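Local coordinates for protein cytosolic phospholipase A2 delta (Homo sapiens, PDB 5IZ5) that hydrolyses glycerophospholipids at the sn-2 position in a calcium-dependent manner, with a preference for linoleic acid, its C2 domain associating with membranes when calcium binds, at residues V30-R36 with E136-F142; Q85-K89 with Q614-Y619. The protein carries 3 engineered substitutions. One frame throughout, in Å; residues are numbered along the deposited sequence.

Contact 1. Residues V30-R36 with E136-F142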
ATOM      1  N   VAL B  30      28.479  23.860  -1.907  1.00 70.06           N
ATOM      2  CA  VAL B  30      27.410  24.802  -1.587  1.00 70.22           C
ATOM      3  C   VAL B  30      27.984  25.833  -0.629  1.00 71.94           C
ATOM      4  O   VAL B  30      28.323  25.500   0.510  1.00 71.27           O
ATOM      5  CB  VAL B  30      26.209  24.093  -0.924  1.00 68.73           C
ATOM      6  CG1 VAL B  30      25.075  25.079  -0.647  1.00 68.37           C
ATOM      7  CG2 VAL B  30      25.715  22.953  -1.805  1.00 68.56           C
ATOM      8  N   ARG B  31      28.101  27.077  -1.090  1.00 75.54           N
ATOM      9  CA  ARG B  31      28.640  28.155  -0.254  1.00 78.26           C
ATOM     10  C   ARG B  31      27.516  29.050   0.262  1.00 75.84           C
ATOM     11  O   ARG B  31      26.942  29.836  -0.493  1.00 75.22           O
ATOM     12  CB  ARG B  31      29.672  28.985  -1.023  1.00 81.39           C
ATOM     13  CG  ARG B  31      30.418  29.998  -0.161  1.00 84.06           C
ATOM     14  CD  ARG B  31      31.567  30.666  -0.911  1.00 84.86           C
ATOM     15  NE  ARG B  31      32.720  29.777  -1.077  1.00 84.20           N
ATOM     16  CZ  ARG B  31      33.590  29.463  -0.116  1.00 83.49           C
ATOM     17  NH1 ARG B  31      33.456  29.950   1.115  1.00 84.38           N
ATOM     18  NH2 ARG B  31      34.603  28.644  -0.384  1.00 82.58           N
ATOM     19  N   VAL B  32      27.220  28.920   1.554  1.00 75.69           N
ATOM     20  CA  VAL B  32      26.195  29.727   2.215  1.00 77.19           C
ATOM     21  C   VAL B  32      26.819  31.077   2.559  1.00 77.27           C
ATOM     22  O   VAL B  32      27.685  31.160   3.427  1.00 77.76           O
ATOM     23  CB  VAL B  32      25.679  29.035   3.501  1.00 77.30           C
ATOM     24  CG1 VAL B  32      24.622  29.880   4.204  1.00 77.27           C
ATOM     25  CG2 VAL B  32      25.117  27.660   3.171  1.00 77.11           C
ATOM     26  N   LEU B  33      26.384  32.129   1.873  1.00 78.85           N
ATOM     27  CA  LEU B  33      26.999  33.447   2.026  1.00 80.32           C
ATOM     28  C   LEU B  33      26.381  34.244   3.173  1.00 81.38           C
ATOM     29  O   LEU B  33      27.017  34.449   4.211  1.00 79.66           O
ATOM     30  CB  LEU B  33      26.893  34.238   0.716  1.00 80.18           C
ATOM     31  CG  LEU B  33      27.629  33.640  -0.484  1.00 79.56           C
ATOM     32  CD1 LEU B  33      27.219  34.357  -1.762  1.00 79.64           C
ATOM     33  CD2 LEU B  33      29.134  33.715  -0.278  1.00 79.08           C
ATOM     34  N   GLU B  34      25.141  34.682   2.983  1.00 83.60           N
ATOM     35  CA  GLU B  34      24.483  35.572   3.932  1.00 85.68           C
ATOM     36  C   GLU B  34      22.978  35.563   3.732  1.00 85.84           C
ATOM     37  O   GLU B  34      22.481  35.077   2.714  1.00 85.79           O
ATOM     38  CB  GLU B  34      25.003  37.002   3.763  1.00 86.70           C
ATOM     39  CG  GLU B  34      24.664  37.635   2.419  1.00 87.82           C
ATOM     40  CD  GLU B  34      25.135  39.072   2.316  1.00 88.90           C
ATOM     41  OE1 GLU B  34      26.353  39.309   2.437  1.00 88.78           O
ATOM     42  OE2 GLU B  34      24.288  39.965   2.102  1.00 88.84           O
ATOM     43  N   ALA B  35      22.266  36.114   4.711  1.00 88.12           N
ATOM     44  CA  ALA B  35      20.825  36.302   4.616  1.00 90.48           C
ATOM     45  C   ALA B  35      20.457  37.718   5.050  1.00 93.76           C
ATOM     46  O   ALA B  35      21.233  38.384   5.739  1.00 93.71           O
ATOM     47  CB  ALA B  35      20.096  35.276   5.469  1.00 89.71           C
ATOM     48  N   ARG B  36      19.275  38.171   4.638  1.00 97.62           N
ATOM     49  CA  ARG B  36      18.808  39.525   4.941  1.00100.00           C
ATOM     50  C   ARG B  36      17.339  39.549   5.348  1.00100.46           C
ATOM     51  O   ARG B  36      16.539  38.739   4.875  1.00101.37           O
ATOM     52  CB  ARG B  36      18.988  40.429   3.720  1.00102.14           C
ATOM     53  CG  ARG B  36      20.430  40.701   3.326  1.00103.86           C
ATOM     54  CD  ARG B  36      20.498  41.466   2.014  1.00105.12           C
ATOM     55  NE  ARG B  36      19.987  40.667   0.897  1.00106.82           N
ATOM     56  CZ  ARG B  36      20.713  39.835   0.149  1.00107.42           C
ATOM     57  NH1 ARG B  36      22.014  39.671   0.371  1.00106.12           N
ATOM     58  NH2 ARG B  36      20.130  39.161  -0.838  1.00108.36           N
ATOM     59  N   GLU B 136      12.440  38.311   3.098  1.00105.03           N
ATOM     60  CA  GLU B 136      13.593  37.549   3.597  1.00102.55           C
ATOM     61  C   GLU B 136      14.382  36.982   2.399  1.00 98.27           C
ATOM     62  O   GLU B 136      13.781  36.496   1.445  1.00 96.70           O
ATOM     63  CB  GLU B 136      13.113  36.426   4.550  1.00103.64           C
ATOM     64  CG  GLU B 136      11.723  36.647   5.160  1.00103.56           C
ATOM     65  CD  GLU B 136      11.502  35.998   6.516  1.00104.47           C
ATOM     66  OE1 GLU B 136      12.421  35.319   7.035  1.00105.31           O
ATOM     67  OE2 GLU B 136      10.386  36.186   7.072  1.00102.71           O
ATOM     68  N   GLU B 137      15.714  37.078   2.425  1.00 94.08           N
ATOM     69  CA  GLU B 137      16.550  36.579   1.317  1.00 93.42           C
ATOM     70  C   GLU B 137      17.776  35.811   1.793  1.00 91.56           C
ATOM     71  O   GLU B 137      18.374  36.171   2.804  1.00 90.99           O
ATOM     72  CB  GLU B 137      17.012  37.733   0.422  1.00 94.82           C
ATOM     73  CG  GLU B 137      15.876  38.484  -0.251  1.00 96.80           C
ATOM     74  CD  GLU B 137      16.346  39.546  -1.230  1.00 96.76           C
ATOM     75  OE1 GLU B 137      17.572  39.759  -1.373  1.00 96.62           O
ATOM     76  OE2 GLU B 137      15.477  40.175  -1.865  1.00 95.69           O
ATOM     77  N   LEU B 138      18.146  34.769   1.043  1.00 90.00           N
ATOM     78  CA  LEU B 138      19.328  33.948   1.326  1.00 89.25           C
ATOM     79  C   LEU B 138      20.224  33.878   0.084  1.00 90.08           C
ATOM     80  O   LEU B 138      19.785  33.426  -0.977  1.00 89.00           O
ATOM     81  CB  LEU B 138      18.900  32.526   1.716  1.00 88.48           C
ATOM     82  CG  LEU B 138      19.809  31.625   2.577  1.00 87.16           C
ATOM     83  CD1 LEU B 138      19.634  30.162   2.185  1.00 87.06           C
ATOM     84  CD2 LEU B 138      21.285  31.989   2.524  1.00 86.14           C
ATOM     85  N   ASP B 139      21.476  34.315   0.218  1.00 91.25           N
ATOM     86  CA  ASP B 139      22.450  34.230  -0.879  1.00 90.88           C
ATOM     87  C   ASP B 139      23.311  32.982  -0.759  1.00 88.87           C
ATOM     88  O   ASP B 139      23.945  32.753   0.272  1.00 87.33           O
ATOM     89  CB  ASP B 139      23.362  35.457  -0.905  1.00 92.68           C
ATOM     90  CG  ASP B 139      22.662  36.698  -1.415  1.00 93.86           C
ATOM     91  OD1 ASP B 139      21.504  36.604  -1.885  1.00 93.28           O
ATOM     92  OD2 ASP B 139      23.283  37.777  -1.341  1.00 96.82           O
ATOM     93  N   VAL B 140      23.329  32.188  -1.826  1.00 88.03           N
ATOM     94  CA  VAL B 140      24.102  30.950  -1.878  1.00 85.70           C
ATOM     95  C   VAL B 140      24.782  30.846  -3.237  1.00 83.57           C
ATOM     96  O   VAL B 140      24.256  31.346  -4.235  1.00 84.61           O
ATOM     97  CB  VAL B 140      23.192  29.715  -1.688  1.00 85.32           C
ATOM     98  CG1 VAL B 140      24.018  28.438  -1.569  1.00 85.49           C
ATOM     99  CG2 VAL B 140      22.303  29.884  -0.462  1.00 85.01           C
ATOM    100  N   GLU B 141      25.942  30.197  -3.278  1.00 83.46           N
ATOM    101  CA  GLU B 141      26.567  29.849  -4.561  1.00 84.95           C
ATOM    102  C   GLU B 141      26.868  28.365  -4.682  1.00 82.71           C
ATOM    103  O   GLU B 141      27.278  27.716  -3.714  1.00 81.87           O
ATOM    104  CB  GLU B 141      27.786  30.708  -4.900  1.00 87.61           C
ATOM    105  CG  GLU B 141      28.540  31.344  -3.749  1.00 90.13           C
ATOM    106  CD  GLU B 141      29.606  32.320  -4.225  1.00 91.27           C
ATOM    107  OE1 GLU B 141      29.610  32.682  -5.421  1.00 88.21           O
ATOM    108  OE2 GLU B 141      30.447  32.728  -3.398  1.00 92.71           O
ATOM    109  N   PHE B 142      26.653  27.848  -5.891  1.00 81.21           N
ATOM    110  CA  PHE B 142      26.801  26.430  -6.186  1.00 81.36           C
ATOM    111  C   PHE B 142      27.867  26.208  -7.244  1.00 80.28           C
ATOM    112  O   PHE B 142      27.869  26.876  -8.276  1.00 79.89           O
ATOM    113  CB  PHE B 142      25.482  25.864  -6.715  1.00 80.49           C
ATOM    114  CG  PHE B 142      24.340  25.987  -5.756  1.00 79.79           C
ATOM    115  CD1 PHE B 142      24.105  24.996  -4.818  1.00 79.88           C
ATOM    116  CD2 PHE B 142      23.497  27.094  -5.792  1.00 78.54           C
ATOM    117  CE1 PHE B 142      23.045  25.109  -3.934  1.00 79.98           C
ATOM    118  CE2 PHE B 142      22.438  27.214  -4.910  1.00 78.66           C
ATOM    119  CZ  PHE B 142      22.211  26.220  -3.979  1.00 79.36           C
TER
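Arg36 lays its guanidinium across strand 137-142 and forms salt bridges with two acids on it. Its NH2 meets Glu137 OE1 at 2.7 Å, nearly along the C-O axis of that oxygen, the two planar groups standing almost perpendicular at 87°. Arg36 grips Asp139 end-on, NH1 to OD2 at 2.9 Å and NH2 to OD1, both from above the carboxylate plane. NH1 also bonds Glu34 OE2 in its own strand, which brings Glu34 into the same salt-bridge network, so three carboxylates lie round one guanidinium. With CG beside its backbone N (chi1 -67°) and a bend at chi3, the Arg36 chain folds back over the neighbouring strand. Asp139 OD1 has a further donor in Thr127 OG1; Glu34 OE2 and Asp139 OD2, 4.2 Å apart, would probably repel each other were Arg36 NH1 not bonded to both. The strands are antiparallel neighbours in the beta sandwich of the N-terminal C2 domain, and their pairing is interrupted by a classic beta bulge in which Leu33 and Glu34 both face Asp139: Leu33 N donates to Asp139 O, while Asp139 N donates to Glu34 O. Further along the charged face, the extended Glu141 chain rises beside Arg31, OE2 lying 3.4 Å from Arg31 CD and also touching Leu33 CD2; Glu141 OE1 is salt-bridged to Arg125. The other face is apolar and packs on strand 91-98. There Val30 CG1, anti to its own N (chi1 -178°), touches Val140 CG1 at 3.6 Å and Phe142 CE1 at 3.9 Å, while CG2 reaches the same ring at CD1 and CE1. Ala35 and Leu138 pair closely, and Leu138 CD2 turns under the bulge to within 3.3 Å of Glu34 O.

Contact 2. Residues Q85-K89 with Q614-Y619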
ATOM      1  N   GLN B  85      24.837  12.179  -7.293  1.00 52.21           N
ATOM      2  CA  GLN B  85      24.538  11.224  -8.366  1.00 50.67           C
ATOM      3  C   GLN B  85      23.543  11.866  -9.327  1.00 51.15           C
ATOM      4  O   GLN B  85      22.402  12.142  -8.965  1.00 51.15           O
ATOM      5  CB  GLN B  85      23.975   9.925  -7.778  1.00 50.55           C
ATOM      6  CG  GLN B  85      23.489   8.882  -8.771  1.00 50.20           C
ATOM      7  CD  GLN B  85      24.484   8.600  -9.877  1.00 50.92           C
ATOM      8  OE1 GLN B  85      24.286   9.013 -11.016  1.00 48.86           O
ATOM      9  NE2 GLN B  85      25.557   7.895  -9.547  1.00 50.38           N
ATOM     10  N   SER B  86      23.989  12.108 -10.556  1.00 50.85           N
ATOM     11  CA  SER B  86      23.180  12.810 -11.560  1.00 51.50           C
ATOM     12  C   SER B  86      21.900  12.062 -11.961  1.00 49.31           C
ATOM     13  O   SER B  86      20.941  12.677 -12.406  1.00 50.03           O
ATOM     14  CB  SER B  86      24.018  13.084 -12.816  1.00 52.72           C
ATOM     15  OG  SER B  86      24.452  11.870 -13.419  1.00 52.02           O
ATOM     16  N   GLN B  87      21.891  10.742 -11.801  1.00 49.10           N
ATOM     17  CA  GLN B  87      20.746   9.914 -12.190  1.00 48.92           C
ATOM     18  C   GLN B  87      19.582   9.875 -11.187  1.00 46.83           C
ATOM     19  O   GLN B  87      18.532   9.264 -11.475  1.00 48.20           O
ATOM     20  CB  GLN B  87      21.211   8.487 -12.438  1.00 50.72           C
ATOM     21  CG  GLN B  87      22.115   8.297 -13.639  1.00 52.70           C
ATOM     22  CD  GLN B  87      21.567   8.932 -14.906  1.00 54.31           C
ATOM     23  OE1 GLN B  87      21.844  10.098 -15.173  1.00 56.19           O
ATOM     24  NE2 GLN B  87      20.789   8.184 -15.683  1.00 56.08           N
ATOM     25  N   VAL B  88      19.743  10.498 -10.019  1.00 44.14           N
ATOM     26  CA  VAL B  88      18.629  10.587  -9.073  1.00 45.03           C
ATOM     27  C   VAL B  88      18.170  12.022  -8.915  1.00 44.35           C
ATOM     28  O   VAL B  88      18.888  12.961  -9.246  1.00 42.99           O
ATOM     29  CB  VAL B  88      18.938   9.974  -7.676  1.00 45.10           C
ATOM     30  CG1 VAL B  88      19.321   8.517  -7.805  1.00 43.88           C
ATOM     31  CG2 VAL B  88      20.016  10.742  -6.928  1.00 45.49           C
ATOM     32  N   LYS B  89      16.945  12.177  -8.429  1.00 45.93           N
ATOM     33  CA  LYS B  89      16.429  13.489  -8.087  1.00 48.07           C
ATOM     34  C   LYS B  89      17.034  13.933  -6.762  1.00 48.08           C
ATOM     35  O   LYS B  89      16.936  13.236  -5.755  1.00 49.03           O
ATOM     36  CB  LYS B  89      14.908  13.493  -8.023  1.00 50.44           C
ATOM     37  CG  LYS B  89      14.291  14.713  -8.680  1.00 54.84           C
ATOM     38  CD  LYS B  89      14.465  14.741 -10.195  1.00 55.37           C
ATOM     39  CE  LYS B  89      14.497  16.153 -10.755  1.00 56.48           C
ATOM     40  NZ  LYS B  89      13.557  17.138 -10.167  1.00 59.42           N
ATOM     41  N   GLN B 614      15.539   5.862  -3.799  1.00 38.63           N
ATOM     42  CA  GLN B 614      15.494   7.239  -4.261  1.00 39.10           C
ATOM     43  C   GLN B 614      14.839   7.363  -5.633  1.00 40.92           C
ATOM     44  O   GLN B 614      14.766   6.397  -6.387  1.00 40.89           O
ATOM     45  CB  GLN B 614      16.907   7.813  -4.268  1.00 39.02           C
ATOM     46  CG  GLN B 614      17.652   7.568  -2.954  1.00 40.80           C
ATOM     47  CD  GLN B 614      18.997   8.256  -2.877  1.00 41.22           C
ATOM     48  OE1 GLN B 614      19.537   8.695  -3.891  1.00 43.02           O
ATOM     49  NE2 GLN B 614      19.545   8.361  -1.664  1.00 40.75           N
ATOM     50  N   LEU B 615      14.354   8.559  -5.950  1.00 43.04           N
ATOM     51  CA  LEU B 615      13.664   8.787  -7.214  1.00 45.11           C
ATOM     52  C   LEU B 615      14.660   9.060  -8.326  1.00 45.91           C
ATOM     53  O   LEU B 615      15.604   9.819  -8.144  1.00 47.12           O
ATOM     54  CB  LEU B 615      12.672   9.953  -7.105  1.00 48.02           C
ATOM     55  CG  LEU B 615      11.370   9.741  -6.322  1.00 49.47           C
ATOM     56  CD1 LEU B 615      10.639   8.493  -6.800  1.00 50.41           C
ATOM     57  CD2 LEU B 615      11.609   9.677  -4.820  1.00 52.49           C
ATOM     58  N   HIS B 616      14.410   8.474  -9.493  1.00 46.95           N
ATOM     59  CA  HIS B 616      15.250   8.678 -10.673  1.00 46.14           C
ATOM     60  C   HIS B 616      15.114  10.127 -11.141  1.00 46.07           C
ATOM     61  O   HIS B 616      14.075  10.755 -10.939  1.00 44.30           O
ATOM     62  CB  HIS B 616      14.825   7.718 -11.788  1.00 46.93           C
ATOM     63  CG  HIS B 616      15.839   7.561 -12.876  1.00 46.85           C
ATOM     64  ND1 HIS B 616      16.000   8.482 -13.886  1.00 47.71           N
ATOM     65  CD2 HIS B 616      16.740   6.585 -13.115  1.00 46.21           C
ATOM     66  CE1 HIS B 616      16.966   8.090 -14.692  1.00 46.84           C
ATOM     67  NE2 HIS B 616      17.427   6.936 -14.251  1.00 46.56           N
ATOM     68  N   GLN B 617      16.165  10.663 -11.749  1.00 46.94           N
ATOM     69  CA  GLN B 617      16.169  12.058 -12.217  1.00 49.87           C
ATOM     70  C   GLN B 617      14.996  12.382 -13.145  1.00 50.58           C
ATOM     71  O   GLN B 617      14.436  13.475 -13.090  1.00 50.24           O
ATOM     72  CB  GLN B 617      17.496  12.382 -12.910  1.00 51.05           C
ATOM     73  CG  GLN B 617      17.614  13.782 -13.506  1.00 53.36           C
ATOM     74  CD  GLN B 617      17.396  14.911 -12.507  1.00 55.15           C
ATOM     75  OE1 GLN B 617      16.677  15.857 -12.801  1.00 59.82           O
ATOM     76  NE2 GLN B 617      18.022  14.826 -11.339  1.00 54.57           N
ATOM     77  N   ASP B 618      14.590  11.437 -13.979  1.00 52.48           N
ATOM     78  CA  ASP B 618      13.459  11.704 -14.859  1.00 55.16           C
ATOM     79  C   ASP B 618      12.256  10.807 -14.554  1.00 52.86           C
ATOM     80  O   ASP B 618      11.479  10.465 -15.445  1.00 53.73           O
ATOM     81  CB  ASP B 618      13.848  11.747 -16.358  1.00 58.95           C
ATOM     82  CG  ASP B 618      14.947  10.788 -16.719  1.00 60.33           C
ATOM     83  OD1 ASP B 618      16.117  11.204 -16.897  1.00 56.41           O
ATOM     84  OD2 ASP B 618      14.616   9.605 -16.840  1.00 65.31           O
ATOM     85  N   TYR B 619      12.081  10.483 -13.271  1.00 49.96           N
ATOM     86  CA  TYR B 619      10.910   9.725 -12.807  1.00 49.55           C
ATOM     87  C   TYR B 619       9.579  10.316 -13.316  1.00 51.88           C
ATOM     88  O   TYR B 619       8.667   9.571 -13.673  1.00 51.93           O
ATOM     89  CB  TYR B 619      10.881   9.608 -11.270  1.00 47.78           C
ATOM     90  CG  TYR B 619      10.386  10.842 -10.553  1.00 46.48           C
ATOM     91  CD1 TYR B 619      11.190  11.967 -10.418  1.00 47.77           C
ATOM     92  CD2 TYR B 619       9.119  10.875  -9.990  1.00 47.44           C
ATOM     93  CE1 TYR B 619      10.738  13.095  -9.753  1.00 49.39           C
ATOM     94  CE2 TYR B 619       8.657  11.994  -9.322  1.00 47.86           C
ATOM     95  CZ  TYR B 619       9.469  13.101  -9.206  1.00 48.98           C
ATOM     96  OH  TYR B 619       9.014  14.215  -8.540  1.00 50.31           O
TER
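Gln87 O sits 3.4 Å above the centre of the His616 imidazole and accepts a hydrogen bond from Gln617 N, which arrives from above the carbonyl plane. Two type I beta turns, Gln85 to Val88 in the C2 domain and His616 to Tyr619 in the catalytic part of the chain, meet here through a single backbone bridge between Val88 and His616. Lys89 N adds a nearly straight bond of 2.7 Å to Leu615 O. The Gln617 side chain runs back over the first turn: CB rests 3.5 Å from Ser86 O, CG stays near the same oxygen, and the bend at chi2 (57°) turns the amide toward Lys89. There CD packs on Lys89 CE, OE1 lies 3.0 Å from that carbon, and NE2 gives a weak hydrogen bond to Val88 O. Lys89 CG also touches Tyr619 CE1, and its NZ makes a salt bridge to Asp114. His616 ND1 accepts Asp618 N in the ring plane, which helps set the rotation of the imidazole under Gln87 O. An alanine in place of His616 would remove the ring, is likely to leave Asp618 N without its acceptor and would probably open a gap beneath Gln87 O. Gln87 NE2 comes within 3.9 Å of His616 NE2, obliquely to the ring (amide and ring planes 84° apart) and unbonded; it has a weak hydrogen bond to Glu21, whereas His616 NE2 is buried without a partner.

In the fold
Contact 1 lies within the C2 domain, where it pairs two strands; contact 2 joins the loop between strands 75-85 and 91-98 of that domain to the catalytic part. Their centres are 25 Å apart, with nearest atoms about 12 Å apart and not touching. Strand 75-85 links them, pairing with strand 21-36 of contact 1 and leading into the turn at Gln85; strand 614-615 joins the same large sheet through strand 160-172. Glu136, at one end of contact 1, lies about 10 Å between side chains from Asp98, a predicted calcium ligand. Contact 2 lies away from the annotated catalytic and calcium sites.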